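Local coordinates for DUF176 (Nitrosomonas europaea, PDB 2OMO), which probably acts as an oxidoreductase of the antibiotic biosynthesis monooxygenase family, at residues Asn57-Ile62 and Val73-Tyr78; Ile27-Val32 and Lys109-Gly114. One frame throughout, in Å; residues are numbered along the deposited sequence.

Contact 1: residues Asn57-Ile62 and Val73-Tyr78; sequences NMRFDI and VLYEAY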
ATOM      1  N   ASN A  57      -8.986  -9.972   6.945  1.00 13.02           N
ATOM      2  CA  ASN A  57      -8.621  -8.985   5.877  1.00 13.18           C
ATOM      3  C   ASN A  57      -8.852  -7.554   6.346  1.00 13.82           C
ATOM      4  O   ASN A  57      -9.913  -7.253   6.909  1.00 12.99           O
ATOM      5  CB  ASN A  57      -9.411  -9.170   4.586  1.00 13.95           C
ATOM      6  CG  ASN A  57      -8.873  -8.303   3.487  1.00 12.38           C
ATOM      7  OD1 ASN A  57      -9.484  -7.319   3.137  1.00 16.37           O
ATOM      8  ND2 ASN A  57      -7.684  -8.637   2.979  1.00 12.90           N
HETATM    9  N   MSE A  58      -7.851  -6.695   6.151  1.00 11.59           N
HETATM   10  CA  MSE A  58      -7.929  -5.294   6.520  1.00 12.88           C
HETATM   11  C   MSE A  58      -7.924  -4.371   5.310  1.00 11.77           C
HETATM   12  O   MSE A  58      -8.501  -3.274   5.350  1.00 11.78           O
HETATM   13  CB  MSE A  58      -6.767  -4.943   7.421  1.00 11.89           C
HETATM   14  CG  MSE A  58      -6.880  -5.746   8.663  1.00 13.73           C
HETATM   15 SE   MSE A  58      -5.632  -5.200   9.992  0.60 19.80          SE
HETATM   16  CE  MSE A  58      -6.280  -3.353  10.324  1.00 21.03           C
ATOM     17  N   ARG A  59      -7.272  -4.798   4.228  1.00 11.46           N
ATOM     18  CA  ARG A  59      -7.448  -4.110   2.946  1.00 10.04           C
ATOM     19  C   ARG A  59      -7.191  -5.108   1.853  1.00 11.65           C
ATOM     20  O   ARG A  59      -6.381  -6.026   2.020  1.00 11.06           O
ATOM     21  CB  ARG A  59      -6.390  -2.981   2.712  1.00  9.39           C
ATOM     22  CG  ARG A  59      -6.339  -1.799   3.661  1.00  5.93           C
ATOM     23  CD  ARG A  59      -5.489  -1.993   4.901  1.00  5.45           C
ATOM     24  NE  ARG A  59      -5.286  -0.711   5.630  1.00  4.90           N
ATOM     25  CZ  ARG A  59      -6.169  -0.162   6.447  1.00  9.08           C
ATOM     26  NH1 ARG A  59      -7.340  -0.772   6.645  1.00 10.15           N
ATOM     27  NH2 ARG A  59      -5.900   0.991   7.055  1.00  6.93           N
ATOM     28  N   PHE A  60      -7.821  -4.869   0.706  1.00 12.01           N
ATOM     29  CA  PHE A  60      -7.518  -5.630  -0.497  1.00 12.75           C
ATOM     30  C   PHE A  60      -7.732  -4.633  -1.632  1.00 12.65           C
ATOM     31  O   PHE A  60      -8.512  -4.850  -2.560  1.00 14.57           O
ATOM     32  CB  PHE A  60      -8.391  -6.890  -0.626  1.00 13.79           C
ATOM     33  CG  PHE A  60      -7.708  -7.996  -1.397  1.00 15.45           C
ATOM     34  CD1 PHE A  60      -6.900  -8.944  -0.740  1.00 15.47           C
ATOM     35  CD2 PHE A  60      -7.841  -8.052  -2.796  1.00 14.85           C
ATOM     36  CE1 PHE A  60      -6.226  -9.936  -1.485  1.00 23.39           C
ATOM     37  CE2 PHE A  60      -7.200  -9.050  -3.554  1.00 18.18           C
ATOM     38  CZ  PHE A  60      -6.382  -9.986  -2.922  1.00 17.38           C
ATOM     39  N   ASP A  61      -7.016  -3.518  -1.533  1.00 11.97           N
ATOM     40  CA  ASP A  61      -7.236  -2.417  -2.463  1.00 11.89           C
ATOM     41  C   ASP A  61      -6.675  -2.796  -3.824  1.00 12.40           C
ATOM     42  O   ASP A  61      -5.546  -3.324  -3.941  1.00 13.47           O
ATOM     43  CB  ASP A  61      -6.532  -1.156  -1.991  1.00 11.58           C
ATOM     44  CG  ASP A  61      -7.062  -0.624  -0.655  1.00 11.34           C
ATOM     45  OD1 ASP A  61      -8.197  -0.999  -0.274  1.00 13.43           O
ATOM     46  OD2 ASP A  61      -6.373   0.224   0.015  1.00 12.39           O
ATOM     47  N   ILE A  62      -7.427  -2.473  -4.857  1.00 10.93           N
ATOM     48  CA  ILE A  62      -6.950  -2.718  -6.235  1.00 11.84           C
ATOM     49  C   ILE A  62      -6.686  -1.357  -6.865  1.00 11.71           C
ATOM     50  O   ILE A  62      -7.629  -0.558  -7.034  1.00 12.67           O
ATOM     51  CB  ILE A  62      -7.974  -3.480  -7.102  1.00 10.27           C
ATOM     52  CG1 ILE A  62      -8.450  -4.776  -6.406  1.00 10.02           C
ATOM     53  CG2 ILE A  62      -7.374  -3.785  -8.500  1.00 13.27           C
ATOM     54  CD1 ILE A  62      -7.318  -5.656  -5.896  1.00 15.55           C
ATOM     55  N   VAL A  73      -1.464  -2.418  -8.817  1.00 13.99           N
ATOM     56  CA  VAL A  73      -1.002  -2.875  -7.475  1.00 14.63           C
ATOM     57  C   VAL A  73      -2.192  -3.498  -6.737  1.00 14.70           C
ATOM     58  O   VAL A  73      -3.303  -2.919  -6.744  1.00 14.04           O
ATOM     59  CB  VAL A  73      -0.470  -1.705  -6.637  1.00 15.28           C
ATOM     60  CG1 VAL A  73      -0.433  -2.062  -5.095  1.00 15.33           C
ATOM     61  CG2 VAL A  73       0.907  -1.262  -7.148  1.00 16.17           C
ATOM     62  N   LEU A  74      -1.988  -4.679  -6.150  1.00 13.64           N
ATOM     63  CA  LEU A  74      -2.906  -5.220  -5.155  1.00 14.37           C
ATOM     64  C   LEU A  74      -2.253  -5.017  -3.777  1.00 14.27           C
ATOM     65  O   LEU A  74      -1.192  -5.563  -3.499  1.00 13.64           O
ATOM     66  CB  LEU A  74      -3.164  -6.730  -5.361  1.00 14.31           C
ATOM     67  CG  LEU A  74      -3.811  -7.091  -6.729  1.00 17.37           C
ATOM     68  CD1 LEU A  74      -2.771  -7.143  -7.869  1.00 22.04           C
ATOM     69  CD2 LEU A  74      -4.638  -8.429  -6.693  1.00 17.03           C
ATOM     70  N   TYR A  75      -2.928  -4.259  -2.926  1.00 13.03           N
ATOM     71  CA  TYR A  75      -2.451  -3.951  -1.595  1.00 13.48           C
ATOM     72  C   TYR A  75      -3.227  -4.842  -0.622  1.00 13.48           C
ATOM     73  O   TYR A  75      -4.370  -4.545  -0.250  1.00 12.28           O
ATOM     74  CB  TYR A  75      -2.646  -2.456  -1.325  1.00 14.04           C
ATOM     75  CG  TYR A  75      -2.177  -1.975   0.021  1.00 14.41           C
ATOM     76  CD1 TYR A  75      -0.817  -1.681   0.259  1.00 16.18           C
ATOM     77  CD2 TYR A  75      -3.070  -1.816   1.053  1.00 14.76           C
ATOM     78  CE1 TYR A  75      -0.392  -1.245   1.505  1.00 13.92           C
ATOM     79  CE2 TYR A  75      -2.653  -1.383   2.321  1.00 13.85           C
ATOM     80  CZ  TYR A  75      -1.295  -1.104   2.534  1.00 13.15           C
ATOM     81  OH  TYR A  75      -0.821  -0.636   3.753  1.00 14.81           O
ATOM     82  N   GLU A  76      -2.571  -5.926  -0.201  1.00 13.99           N
ATOM     83  CA  GLU A  76      -3.257  -7.009   0.502  1.00 14.46           C
ATOM     84  C   GLU A  76      -2.746  -7.038   1.961  1.00 14.35           C
ATOM     85  O   GLU A  76      -1.625  -7.473   2.211  1.00 14.93           O
ATOM     86  CB  GLU A  76      -2.926  -8.317  -0.216  1.00 14.26           C
ATOM     87  CG  GLU A  76      -3.086  -8.236  -1.746  1.00 14.43           C
ATOM     88  CD  GLU A  76      -2.833  -9.583  -2.457  1.00 17.96           C
ATOM     89  OE1 GLU A  76      -2.425 -10.568  -1.806  1.00 19.98           O
ATOM     90  OE2 GLU A  76      -3.010  -9.627  -3.697  1.00 18.43           O
ATOM     91  N   ALA A  77      -3.576  -6.553   2.884  1.00 14.47           N
ATOM     92  CA  ALA A  77      -3.235  -6.341   4.284  1.00 14.42           C
ATOM     93  C   ALA A  77      -4.135  -7.253   5.116  1.00 14.62           C
ATOM     94  O   ALA A  77      -5.365  -7.267   4.910  1.00 15.16           O
ATOM     95  CB  ALA A  77      -3.490  -4.882   4.673  1.00 15.03           C
ATOM     96  N   TYR A  78      -3.532  -8.009   6.050  1.00 15.47           N
ATOM     97  CA  TYR A  78      -4.306  -8.822   6.984  1.00 15.63           C
ATOM     98  C   TYR A  78      -3.886  -8.554   8.429  1.00 16.36           C
ATOM     99  O   TYR A  78      -2.730  -8.131   8.711  1.00 14.62           O
ATOM    100  CB  TYR A  78      -4.130 -10.315   6.670  1.00 15.61           C
ATOM    101  CG  TYR A  78      -4.702 -10.721   5.331  1.00 16.04           C
ATOM    102  CD1 TYR A  78      -5.949 -11.389   5.256  1.00 17.46           C
ATOM    103  CD2 TYR A  78      -4.010 -10.448   4.141  1.00 14.16           C
ATOM    104  CE1 TYR A  78      -6.508 -11.762   4.025  1.00 17.76           C
ATOM    105  CE2 TYR A  78      -4.566 -10.827   2.887  1.00 16.64           C
ATOM    106  CZ  TYR A  78      -5.801 -11.474   2.848  1.00 16.54           C
ATOM    107  OH  TYR A  78      -6.302 -11.817   1.617  1.00 17.98           O
TER

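Contact 2: residues Ile27-Val32 and Lys109-Gly114; sequences IVYASV and KGVIYG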
ATOM      1  N   ILE A  27       2.477  -5.997  -0.857  1.00 11.45           N
ATOM      2  CA  ILE A  27       2.149  -5.131  -1.984  1.00 11.53           C
ATOM      3  C   ILE A  27       2.478  -5.924  -3.257  1.00 12.66           C
ATOM      4  O   ILE A  27       3.660  -6.281  -3.497  1.00 12.11           O
ATOM      5  CB  ILE A  27       2.887  -3.804  -1.947  1.00 11.54           C
ATOM      6  CG1 ILE A  27       2.700  -3.128  -0.568  1.00 11.03           C
ATOM      7  CG2 ILE A  27       2.444  -2.902  -3.150  1.00 11.86           C
ATOM      8  CD1 ILE A  27       3.324  -1.686  -0.416  1.00 11.63           C
ATOM      9  N   VAL A  28       1.445  -6.187  -4.058  1.00 12.01           N
ATOM     10  CA  VAL A  28       1.642  -7.013  -5.247  1.00 13.65           C
ATOM     11  C   VAL A  28       1.648  -6.124  -6.478  1.00 13.86           C
ATOM     12  O   VAL A  28       0.681  -5.399  -6.720  1.00 13.31           O
ATOM     13  CB  VAL A  28       0.604  -8.145  -5.377  1.00 14.99           C
ATOM     14  CG1 VAL A  28       0.840  -8.929  -6.698  1.00 15.47           C
ATOM     15  CG2 VAL A  28       0.674  -9.069  -4.089  1.00 15.36           C
ATOM     16  N   TYR A  29       2.732  -6.188  -7.244  1.00 13.11           N
ATOM     17  CA  TYR A  29       2.880  -5.385  -8.458  1.00 14.25           C
ATOM     18  C   TYR A  29       2.617  -6.215  -9.706  1.00 15.37           C
ATOM     19  O   TYR A  29       3.229  -7.264  -9.910  1.00 15.63           O
ATOM     20  CB  TYR A  29       4.264  -4.767  -8.536  1.00 13.85           C
ATOM     21  CG  TYR A  29       4.617  -3.883  -7.370  1.00 14.82           C
ATOM     22  CD1 TYR A  29       4.393  -2.519  -7.440  1.00 12.23           C
ATOM     23  CD2 TYR A  29       5.193  -4.419  -6.199  1.00 16.72           C
ATOM     24  CE1 TYR A  29       4.730  -1.653  -6.335  1.00 13.34           C
ATOM     25  CE2 TYR A  29       5.493  -3.594  -5.099  1.00 16.52           C
ATOM     26  CZ  TYR A  29       5.285  -2.210  -5.189  1.00 13.99           C
ATOM     27  OH  TYR A  29       5.582  -1.376  -4.142  1.00 14.95           O
ATOM     28  N   ALA A  30       1.702  -5.743 -10.539  1.00 15.62           N
ATOM     29  CA  ALA A  30       1.346  -6.488 -11.754  1.00 16.02           C
ATOM     30  C   ALA A  30       1.449  -5.602 -12.982  1.00 16.89           C
ATOM     31  O   ALA A  30       0.847  -4.528 -13.010  1.00 17.51           O
ATOM     32  CB  ALA A  30      -0.054  -7.065 -11.665  1.00 16.54           C
ATOM     33  N   SER A  31       2.202  -6.069 -13.980  1.00 16.15           N
ATOM     34  CA  SER A  31       2.288  -5.405 -15.298  1.00 16.70           C
ATOM     35  C   SER A  31       1.513  -6.311 -16.263  1.00 16.56           C
ATOM     36  O   SER A  31       1.793  -7.515 -16.386  1.00 17.14           O
ATOM     37  CB  SER A  31       3.739  -5.206 -15.781  1.00 16.01           C
ATOM     38  OG  SER A  31       4.465  -4.414 -14.847  1.00 19.99           O
ATOM     39  N   VAL A  32       0.516  -5.722 -16.892  1.00 17.55           N
ATOM     40  CA  VAL A  32      -0.480  -6.434 -17.663  1.00 17.92           C
ATOM     41  C   VAL A  32      -0.237  -6.129 -19.141  1.00 17.68           C
ATOM     42  O   VAL A  32       0.192  -5.032 -19.483  1.00 16.02           O
ATOM     43  CB  VAL A  32      -1.938  -5.981 -17.231  1.00 19.54           C
ATOM     44  CG1 VAL A  32      -3.008  -6.599 -18.103  1.00 19.41           C
ATOM     45  CG2 VAL A  32      -2.204  -6.316 -15.760  1.00 18.52           C
ATOM     46  N   LYS A 109       5.357  -9.312  -8.885  1.00 16.22           N
ATOM     47  CA  LYS A 109       6.214  -9.348  -7.704  1.00 16.68           C
ATOM     48  C   LYS A 109       5.423  -8.949  -6.482  1.00 16.15           C
ATOM     49  O   LYS A 109       4.672  -7.959  -6.525  1.00 15.81           O
ATOM     50  CB  LYS A 109       7.390  -8.382  -7.831  1.00 17.83           C
ATOM     51  CG  LYS A 109       8.277  -8.342  -6.526  1.00 20.69           C
ATOM     52  CD  LYS A 109       8.927  -9.727  -6.169  1.00 24.39           C
ATOM     53  CE  LYS A 109      10.222  -9.579  -5.313  1.00 25.46           C
ATOM     54  NZ  LYS A 109       9.918  -9.270  -3.899  1.00 29.74           N
ATOM     55  N   GLY A 110       5.637  -9.690  -5.379  1.00 14.86           N
ATOM     56  CA  GLY A 110       4.978  -9.417  -4.103  1.00 14.76           C
ATOM     57  C   GLY A 110       6.040  -8.991  -3.111  1.00 14.52           C
ATOM     58  O   GLY A 110       7.100  -9.683  -2.965  1.00 15.86           O
ATOM     59  N   VAL A 111       5.848  -7.815  -2.523  1.00 12.54           N
ATOM     60  CA  VAL A 111       6.793  -7.314  -1.522  1.00 12.34           C
ATOM     61  C   VAL A 111       6.153  -7.284  -0.148  1.00 12.03           C
ATOM     62  O   VAL A 111       5.067  -6.704   0.034  1.00 11.00           O
ATOM     63  CB  VAL A 111       7.352  -5.925  -1.953  1.00 10.40           C
ATOM     64  CG1 VAL A 111       8.409  -5.463  -0.950  1.00 12.21           C
ATOM     65  CG2 VAL A 111       7.953  -6.043  -3.371  1.00 13.59           C
ATOM     66  N   ILE A 112       6.806  -7.961   0.801  1.00 11.85           N
ATOM     67  CA  ILE A 112       6.270  -8.137   2.156  1.00 10.94           C
ATOM     68  C   ILE A 112       6.666  -6.995   3.095  1.00 10.89           C
ATOM     69  O   ILE A 112       7.843  -6.615   3.182  1.00 11.63           O
ATOM     70  CB  ILE A 112       6.718  -9.505   2.790  1.00 10.25           C
ATOM     71  CG1 ILE A 112       6.211 -10.670   1.898  1.00 11.23           C
ATOM     72  CG2 ILE A 112       6.129  -9.659   4.173  1.00  9.55           C
ATOM     73  CD1 ILE A 112       6.941 -12.001   2.044  1.00 11.22           C
ATOM     74  N   TYR A 113       5.674  -6.478   3.802  1.00  8.78           N
ATOM     75  CA  TYR A 113       5.860  -5.433   4.812  1.00  9.81           C
ATOM     76  C   TYR A 113       5.230  -5.793   6.168  1.00 10.17           C
ATOM     77  O   TYR A 113       4.226  -6.540   6.254  1.00 11.03           O
ATOM     78  CB  TYR A 113       5.249  -4.119   4.295  1.00 10.46           C
ATOM     79  CG  TYR A 113       5.964  -3.494   3.126  1.00 10.73           C
ATOM     80  CD1 TYR A 113       6.949  -2.545   3.327  1.00 10.77           C
ATOM     81  CD2 TYR A 113       5.644  -3.881   1.793  1.00  9.96           C
ATOM     82  CE1 TYR A 113       7.606  -1.935   2.227  1.00 11.62           C
ATOM     83  CE2 TYR A 113       6.258  -3.313   0.719  1.00 11.09           C
ATOM     84  CZ  TYR A 113       7.248  -2.337   0.932  1.00 13.59           C
ATOM     85  OH  TYR A 113       7.871  -1.785  -0.136  1.00 13.73           O
ATOM     86  N   GLY A 114       5.777  -5.239   7.250  1.00 10.13           N
ATOM     87  CA  GLY A 114       5.038  -5.232   8.496  1.00 11.33           C
ATOM     88  C   GLY A 114       4.447  -3.852   8.736  1.00 10.30           C
ATOM     89  O   GLY A 114       5.116  -2.805   8.504  1.00 10.58           O
TER
HETATM   90  O   HOH W   1       7.409  -2.439  -2.523  1.00 17.51           O

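Contact 1: residues Asn57-Ile62 and Val73-Tyr78
The Tyr78 ring carries the amide nitrogen of Asn57 over one face: ND2 of Asn57 sits 3.4 Å from CZ of Tyr78, offset toward the rim, with the amide turned 77° from the ring. Asn57 reaches this spot with CG anti to its own N (chi1 -171°), and the same ND2 donates to Arg59 O at 3.1 Å. Ala77 N, 3.0 Å from Arg59 O, comes to that oxygen from the opposite face of the carbonyl, which is thus gripped twice. Next along, the Phe60 ring has the aliphatic part of Glu76 over one face, a CH-pi contact with CG 4.0 Å from the ring centroid; the Glu76 carboxylate follows the ring plane to within 21°. Tyr78 OH lies near Phe60 CE1 and is hydrogen-bonded to Glu54, and Leu74 CD2 touches both Phe60 CE2 and Ile62 CD1. This face is covered by helices 37-51 and 81-87. On the other face, the Tyr75 ring receives the Arg59 chain at its edge, CD of Arg59 being 3.9 Å from CE2 of Tyr75, while CD also presses on Ala77 CB at 3.5 Å. The polar ends here serve the dimer: Arg59 forms a salt bridge with Asp61 of the second subunit, Asp61 is hydrogen-bonded to Tyr75 of that subunit, and the two Tyr75 rings stack across the interface. Met58 N and Arg59 N both donate to Ala77 O, at 2.8 and 3.2 Å, shifting the register by one. That is a classic beta bulge in an antiparallel beta hairpin of a ferredoxin-like sheet.

Contact 2: residues Ile27-Val32 and Lys109-Gly114
Strands 27-31 and 109-114 run antiparallel, their axes coming within 4.7 Å, and are joined through Ile27-Tyr29 and Lys109-Val111 by four backbone hydrogen bonds in which Ile27 pairs with Val111 and Tyr29 with Lys109, while Val28 and Gly110 form the non-hydrogen-bonded pair between them. The shortest bond is Tyr29 N to Lys109 O at 2.7 Å. Side chains meet on the face of Ile27, Tyr29 and Val111. Ile27 sends CD1 to CE2 of Tyr113 at 3.5 Å; its CG1 lies beside its own N (chi1 -52°) and the chain then runs extended to the ring. The Tyr29 ring presents an edge to Val111, with CE2 3.9 Å from CG2, and the carbonyl oxygen of Lys109 lies near its plane at the same rim. Beyond Val111 the two phenols converge on one water, 2.7 Å from Tyr29 OH and 2.5 Å from Tyr113 OH, the latter approached in the plane of its ring. Tyr29 OH is also hydrogen-bonded to Tyr29 OH of the second subunit, and Tyr113 packs on Val73 of that chain. The pairing of the first and last strands, far apart in sequence, is characteristic of the ferredoxin-like fold, built here into a dimeric alpha+beta barrel.

How the contacts relate
Contacts 1 and 2 pair neighbouring strands of one antiparallel sheet, their centres about 10 Å apart, and the hairpin of contact 1 is nested in the chain between the two strands of contact 2. Strands 71-78 and 24-31 join them: Leu74 O and Val28 N, 2.8 Å apart, make a probable hydrogen bond. Val73 packs on strand 24-31 with CG1 3.6 Å from Ile27 CG2, and CG2 of the same valine lies 3.7 Å from Tyr29 CD1. In strand order 2-3-1-4, contact 1 gives the first pair and contact 2 the last. Both turn tyrosines, Tyr75 and Tyr29, onto their own counterparts in the second subunit, so together they help to build the dimer interface.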